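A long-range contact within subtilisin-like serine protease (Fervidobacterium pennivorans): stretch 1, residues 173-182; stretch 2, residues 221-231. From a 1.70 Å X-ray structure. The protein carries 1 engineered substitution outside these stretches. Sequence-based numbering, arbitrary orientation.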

ATOM      1  N   GLU A 173     -19.123  25.454  11.780  1.00 16.09           N
ATOM      2  CA  GLU A 173     -20.100  26.086  10.895  1.00 18.78           C
ATOM      3  C   GLU A 173     -19.396  26.751   9.723  1.00 18.05           C
ATOM      4  O   GLU A 173     -18.423  27.477   9.905  1.00 16.71           O
ATOM      5  CB  GLU A 173     -20.932  27.125  11.667  1.00 21.97           C
ATOM      6  CG  GLU A 173     -22.135  27.659  10.877  1.00 25.45           C
ATOM      7  CD  GLU A 173     -21.764  28.759   9.884  1.00 28.50           C
ATOM      8  OE1 GLU A 173     -22.508  28.943   8.892  1.00 30.33           O
ATOM      9  OE2 GLU A 173     -20.740  29.446  10.103  1.00 27.97           O
ATOM     10  N   GLY A 174     -19.888  26.496   8.514  1.00 17.11           N
ATOM     11  CA  GLY A 174     -19.287  27.086   7.329  1.00 16.93           C
ATOM     12  C   GLY A 174     -17.955  26.486   6.923  1.00 17.46           C
ATOM     13  O   GLY A 174     -17.419  26.821   5.863  1.00 16.71           O
ATOM     14  N   GLN A 175     -17.431  25.569   7.739  1.00 16.32           N
ATOM     15  CA  GLN A 175     -16.137  24.942   7.476  1.00 15.49           C
ATOM     16  C   GLN A 175     -16.163  23.565   6.823  1.00 15.70           C
ATOM     17  O   GLN A 175     -15.138  23.104   6.325  1.00 16.25           O
ATOM     18  CB  GLN A 175     -15.346  24.822   8.787  1.00 13.80           C
ATOM     19  CG  GLN A 175     -15.136  26.140   9.488  1.00 15.07           C
ATOM     20  CD  GLN A 175     -14.121  27.000   8.780  1.00 19.12           C
ATOM     21  OE1 GLN A 175     -12.915  26.900   9.027  1.00 19.23           O
ATOM     22  NE2 GLN A 175     -14.598  27.836   7.871  1.00 15.84           N
ATOM     23  N   VAL A 176     -17.315  22.912   6.841  1.00 15.36           N
ATOM     24  CA  VAL A 176     -17.429  21.562   6.289  1.00 15.14           C
ATOM     25  C   VAL A 176     -18.242  21.593   5.009  1.00 16.02           C
ATOM     26  O   VAL A 176     -19.443  21.868   5.041  1.00 17.48           O
ATOM     27  CB  VAL A 176     -18.103  20.617   7.307  1.00 15.73           C
ATOM     28  CG1 VAL A 176     -18.187  19.202   6.738  1.00 17.52           C
ATOM     29  CG2 VAL A 176     -17.314  20.618   8.624  1.00 17.65           C
ATOM     30  N   ILE A 177     -17.584  21.321   3.887  1.00 14.24           N
ATOM     31  CA  ILE A 177     -18.262  21.334   2.592  1.00 15.53           C
ATOM     32  C   ILE A 177     -18.780  19.951   2.212  1.00 15.81           C
ATOM     33  O   ILE A 177     -18.693  19.013   3.011  1.00 14.50           O
ATOM     34  CB  ILE A 177     -17.334  21.878   1.490  1.00 15.83           C
ATOM     35  CG1 ILE A 177     -16.093  20.995   1.345  1.00 18.60           C
ATOM     36  CG2 ILE A 177     -16.924  23.307   1.827  1.00 15.91           C
ATOM     37  CD1 ILE A 177     -15.210  21.380   0.174  1.00 19.20           C
ATOM     38  N   ALA A 178     -19.323  19.819   1.004  1.00 16.19           N
ATOM     39  CA  ALA A 178     -19.877  18.534   0.578  1.00 17.73           C
ATOM     40  C   ALA A 178     -18.815  17.445   0.598  1.00 18.13           C
ATOM     41  O   ALA A 178     -17.683  17.653   0.155  1.00 16.86           O
ATOM     42  CB  ALA A 178     -20.491  18.653  -0.824  1.00 17.67           C
ATOM     43  N   GLY A 179     -19.197  16.286   1.128  1.00 18.65           N
ATOM     44  CA  GLY A 179     -18.284  15.163   1.228  1.00 17.00           C
ATOM     45  C   GLY A 179     -18.821  13.907   0.576  1.00 17.87           C
ATOM     46  O   GLY A 179     -19.796  13.952  -0.176  1.00 15.68           O
ATOM     47  N   TYR A 180     -18.198  12.776   0.899  1.00 17.15           N
ATOM     48  CA  TYR A 180     -18.568  11.501   0.295  1.00 15.23           C
ATOM     49  C   TYR A 180     -18.482  10.314   1.266  1.00 16.73           C
ATOM     50  O   TYR A 180     -17.553  10.203   2.072  1.00 14.68           O
ATOM     51  CB  TYR A 180     -17.653  11.284  -0.918  1.00 16.55           C
ATOM     52  CG  TYR A 180     -17.995  10.128  -1.835  1.00 18.06           C
ATOM     53  CD1 TYR A 180     -19.238  10.044  -2.460  1.00 17.60           C
ATOM     54  CD2 TYR A 180     -17.047   9.149  -2.119  1.00 18.76           C
ATOM     55  CE1 TYR A 180     -19.525   9.003  -3.348  1.00 19.41           C
ATOM     56  CE2 TYR A 180     -17.315   8.116  -2.999  1.00 18.76           C
ATOM     57  CZ  TYR A 180     -18.555   8.043  -3.611  1.00 19.94           C
ATOM     58  OH  TYR A 180     -18.818   7.005  -4.485  1.00 20.33           O
ATOM     59  N   ARG A 181     -19.478   9.438   1.172  1.00 14.96           N
ATOM     60  CA  ARG A 181     -19.590   8.216   1.965  1.00 14.67           C
ATOM     61  C   ARG A 181     -19.539   7.116   0.900  1.00 15.35           C
ATOM     62  O   ARG A 181     -20.581   6.639   0.419  1.00 16.13           O
ATOM     63  CB  ARG A 181     -20.941   8.205   2.683  1.00 14.88           C
ATOM     64  CG  ARG A 181     -21.147   7.097   3.687  1.00 15.55           C
ATOM     65  CD  ARG A 181     -22.574   7.151   4.219  1.00 17.47           C
ATOM     66  NE  ARG A 181     -22.762   6.196   5.305  1.00 18.83           N
ATOM     67  CZ  ARG A 181     -23.921   5.972   5.912  1.00 18.69           C
ATOM     68  NH1 ARG A 181     -25.007   6.634   5.533  1.00 19.90           N
ATOM     69  NH2 ARG A 181     -23.984   5.097   6.906  1.00 20.28           N
ATOM     70  N   PRO A 182     -18.327   6.689   0.519  1.00 15.39           N
ATOM     71  CA  PRO A 182     -18.162   5.659  -0.510  1.00 14.87           C
ATOM     72  C   PRO A 182     -18.872   4.326  -0.348  1.00 16.34           C
ATOM     73  O   PRO A 182     -19.265   3.730  -1.341  1.00 16.45           O
ATOM     74  CB  PRO A 182     -16.637   5.515  -0.632  1.00 15.64           C
ATOM     75  CG  PRO A 182     -16.138   5.903   0.732  1.00 15.27           C
ATOM     76  CD  PRO A 182     -17.029   7.068   1.122  1.00 14.43           C
ATOM     77  N   ALA A 221      -5.454  25.984  10.204  1.00 12.09           N
ATOM     78  CA  ALA A 221      -5.807  26.619   8.932  1.00 13.01           C
ATOM     79  C   ALA A 221      -7.286  27.017   8.952  1.00 14.19           C
ATOM     80  O   ALA A 221      -8.122  26.398   8.295  1.00 12.14           O
ATOM     81  CB  ALA A 221      -5.535  25.632   7.781  1.00 12.37           C
ATOM     82  N   PRO A 222      -7.625  28.080   9.696  1.00 14.92           N
ATOM     83  CA  PRO A 222      -9.024  28.513   9.770  1.00 15.11           C
ATOM     84  C   PRO A 222      -9.631  28.973   8.451  1.00 13.67           C
ATOM     85  O   PRO A 222     -10.841  29.121   8.347  1.00 14.13           O
ATOM     86  CB  PRO A 222      -8.999  29.605  10.832  1.00 14.14           C
ATOM     87  CG  PRO A 222      -7.601  30.161  10.730  1.00 15.17           C
ATOM     88  CD  PRO A 222      -6.743  28.940  10.501  1.00 16.11           C
ATOM     89  N   GLY A 223      -8.793  29.175   7.446  1.00 13.93           N
ATOM     90  CA  GLY A 223      -9.316  29.604   6.156  1.00 15.36           C
ATOM     91  C   GLY A 223      -9.675  28.448   5.237  1.00 15.30           C
ATOM     92  O   GLY A 223     -10.387  28.628   4.237  1.00 13.84           O
ATOM     93  N   ALA A 224      -9.189  27.255   5.578  1.00 13.77           N
ATOM     94  CA  ALA A 224      -9.448  26.059   4.772  1.00 15.21           C
ATOM     95  C   ALA A 224     -10.854  25.508   4.953  1.00 14.95           C
ATOM     96  O   ALA A 224     -11.622  25.997   5.777  1.00 14.38           O
ATOM     97  CB  ALA A 224      -8.422  24.976   5.098  1.00 16.24           C
ATOM     98  N   LYS A 225     -11.183  24.490   4.161  1.00 14.57           N
ATOM     99  CA  LYS A 225     -12.486  23.842   4.223  1.00 15.73           C
ATOM    100  C   LYS A 225     -12.242  22.352   4.383  1.00 14.37           C
ATOM    101  O   LYS A 225     -11.260  21.820   3.874  1.00 15.46           O
ATOM    102  CB  LYS A 225     -13.291  24.084   2.939  1.00 19.19           C
ATOM    103  CG  LYS A 225     -13.747  25.527   2.755  1.00 20.77           C
ATOM    104  CD  LYS A 225     -14.707  25.931   3.854  1.00 23.10           C
ATOM    105  CE  LYS A 225     -15.473  27.203   3.496  1.00 27.31           C
ATOM    106  NZ  LYS A 225     -14.565  28.363   3.342  1.00 28.29           N
ATOM    107  N   ILE A 226     -13.165  21.690   5.068  1.00 14.64           N
ATOM    108  CA  ILE A 226     -13.063  20.264   5.337  1.00 13.87           C
ATOM    109  C   ILE A 226     -13.996  19.447   4.452  1.00 13.90           C
ATOM    110  O   ILE A 226     -15.205  19.693   4.417  1.00 12.76           O
ATOM    111  CB  ILE A 226     -13.429  19.964   6.813  1.00 13.09           C
ATOM    112  CG1 ILE A 226     -12.495  20.729   7.758  1.00 12.89           C
ATOM    113  CG2 ILE A 226     -13.377  18.448   7.077  1.00 13.85           C
ATOM    114  CD1 ILE A 226     -11.050  20.290   7.694  1.00 15.16           C
ATOM    115  N   MET A 227     -13.433  18.462   3.760  1.00 12.59           N
ATOM    116  CA  MET A 227     -14.215  17.566   2.903  1.00 12.27           C
ATOM    117  C   MET A 227     -14.193  16.193   3.576  1.00 12.34           C
ATOM    118  O   MET A 227     -13.179  15.513   3.572  1.00 11.81           O
ATOM    119  CB  MET A 227     -13.586  17.473   1.498  1.00 10.82           C
ATOM    120  CG  MET A 227     -14.182  16.372   0.585  1.00 13.04           C
ATOM    121  SD  MET A 227     -13.231  16.239  -0.992  1.00  8.40           S
ATOM    122  CE  MET A 227     -14.104  17.568  -1.993  1.00 17.51           C
ATOM    123  N   PRO A 228     -15.310  15.785   4.191  1.00 12.89           N
ATOM    124  CA  PRO A 228     -15.323  14.474   4.844  1.00 13.63           C
ATOM    125  C   PRO A 228     -15.462  13.292   3.878  1.00 13.38           C
ATOM    126  O   PRO A 228     -16.296  13.314   2.966  1.00 12.94           O
ATOM    127  CB  PRO A 228     -16.503  14.570   5.817  1.00 14.61           C
ATOM    128  CG  PRO A 228     -17.362  15.643   5.239  1.00 18.81           C
ATOM    129  CD  PRO A 228     -16.427  16.635   4.639  1.00 15.00           C
ATOM    130  N   ILE A 229     -14.607  12.291   4.066  1.00 12.30           N
ATOM    131  CA  ILE A 229     -14.634  11.057   3.280  1.00 11.87           C
ATOM    132  C   ILE A 229     -14.765   9.974   4.337  1.00 13.48           C
ATOM    133  O   ILE A 229     -13.861   9.766   5.150  1.00 11.71           O
ATOM    134  CB  ILE A 229     -13.338  10.834   2.450  1.00 13.25           C
ATOM    135  CG1 ILE A 229     -13.076  12.030   1.516  1.00 14.94           C
ATOM    136  CG2 ILE A 229     -13.456   9.510   1.665  1.00 12.61           C
ATOM    137  CD1 ILE A 229     -14.097  12.223   0.347  1.00 13.31           C
ATOM    138  N   VAL A 230     -15.900   9.286   4.346  1.00 12.34           N
ATOM    139  CA  VAL A 230     -16.137   8.284   5.368  1.00 12.85           C
ATOM    140  C   VAL A 230     -15.581   6.917   5.019  1.00 12.60           C
ATOM    141  O   VAL A 230     -16.130   6.223   4.163  1.00 13.41           O
ATOM    142  CB  VAL A 230     -17.661   8.165   5.651  1.00 11.05           C
ATOM    143  CG1 VAL A 230     -17.928   7.168   6.784  1.00 12.38           C
ATOM    144  CG2 VAL A 230     -18.211   9.537   6.004  1.00 12.55           C
ATOM    145  N   ILE A 231     -14.478   6.532   5.663  1.00 11.83           N
ATOM    146  CA  ILE A 231     -13.926   5.217   5.405  1.00 12.20           C
ATOM    147  C   ILE A 231     -14.053   4.258   6.587  1.00 12.16           C
ATOM    148  O   ILE A 231     -13.764   3.061   6.447  1.00 12.30           O
ATOM    149  CB  ILE A 231     -12.472   5.286   4.867  1.00 12.66           C
ATOM    150  CG1 ILE A 231     -11.511   5.885   5.906  1.00 12.80           C
ATOM    151  CG2 ILE A 231     -12.463   6.104   3.581  1.00 11.91           C
ATOM    152  CD1 ILE A 231     -10.060   5.383   5.705  1.00 11.77           C
TER

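Two stretches nearly fifty residues apart in sequence run side by side in the same direction. The strand of residues 179-181 lies 5° from parallel to the strand of residues 225-230, with the axes 4.8 Å apart at closest approach, and together the stretches bury 735 Å². Pairing comes in two short ladders. In the first, Val 176 sits opposite Ile 226 and is held by two bonds from its neighbors: Ile 226 N donates to Gln 175 O (2.7 Å), and Ile 177 N donates to Ile 226 O (2.9 Å, more bent at 146°). In the second, Tyr 180 sits opposite Ile 229 and bonds through both of its own backbone groups: Tyr 180 N donates to Pro 228 O (2.9 Å), and Val 230 N donates to Tyr 180 O (3.0 Å). Between the ladders the register shifts by one, because four residues of the first stretch span the distance of three in the second; the extra length is taken up in the loop at Ile 177 and Ala 178. Pro 228, which has no amide hydrogen to give, lies in this gap and still serves the second ladder through its carbonyl.

Closely set CA-H groups supplement these bonds, as in parallel pairing generally: Val 176 CA approaches Ile 226 O at 3.5 Å, and Ile 229 CA approaches Tyr 180 O at 3.3 Å. A close fit occurs at Gly 179, whose CA comes within 3.2 Å of Pro 228 O. A CB here would point toward the second stretch and stand 2.3 Å from that oxygen, a clash, so the bare backbone of glycine provides the hollow that the carbonyl fills.

Side chains leave mostly sideways and meet along the flanks of the paired backbones. Val 176, in the t rotamer, sets CG1 3.8 Å from Pro 228 CD, while its CG2 lies 4.3 Å from Ile 226 CB; the valine thus bridges two apolar surfaces. The Pro 228 ring also edges up to the loop, with CD 3.7 Å from Ile 177 O. Ile 177 fits between two neighbors of the second stretch: its CG2 is 3.9 Å from Lys 225 CB, and its CG1 is 4.3 Å from Met 227 CB. Farther along, Met 227 CG reaches to 3.8 Å from Ala 178 O.

At the start of the contact, the aliphatic part of Lys 225 folds against the first stretch, bringing CE to 3.1 Å from Gly 174 O. Nearby, a type I turn from Ala 221 to Ala 224, closed by Ala 224 N donating to Ala 221 O (3.0 Å), leads into the second strand. The side chain of Gln 175 leaves sideways, but its end comes nearer and packs against this turn; no residue here is covered more by the opposite stretch.

At the far end, Ile 229 curls its CD1 to 3.9 Å from Tyr 180 CB, whereas the tyrosine ring leads away. Arg 181 lays CG 4.1 Å from Val 230 CB, a methylene against a branched carbon. Pro 182 finishes the contact, its CD 3.3 Å from Val 230 O and 4.4 Å from Ile 229 CG2.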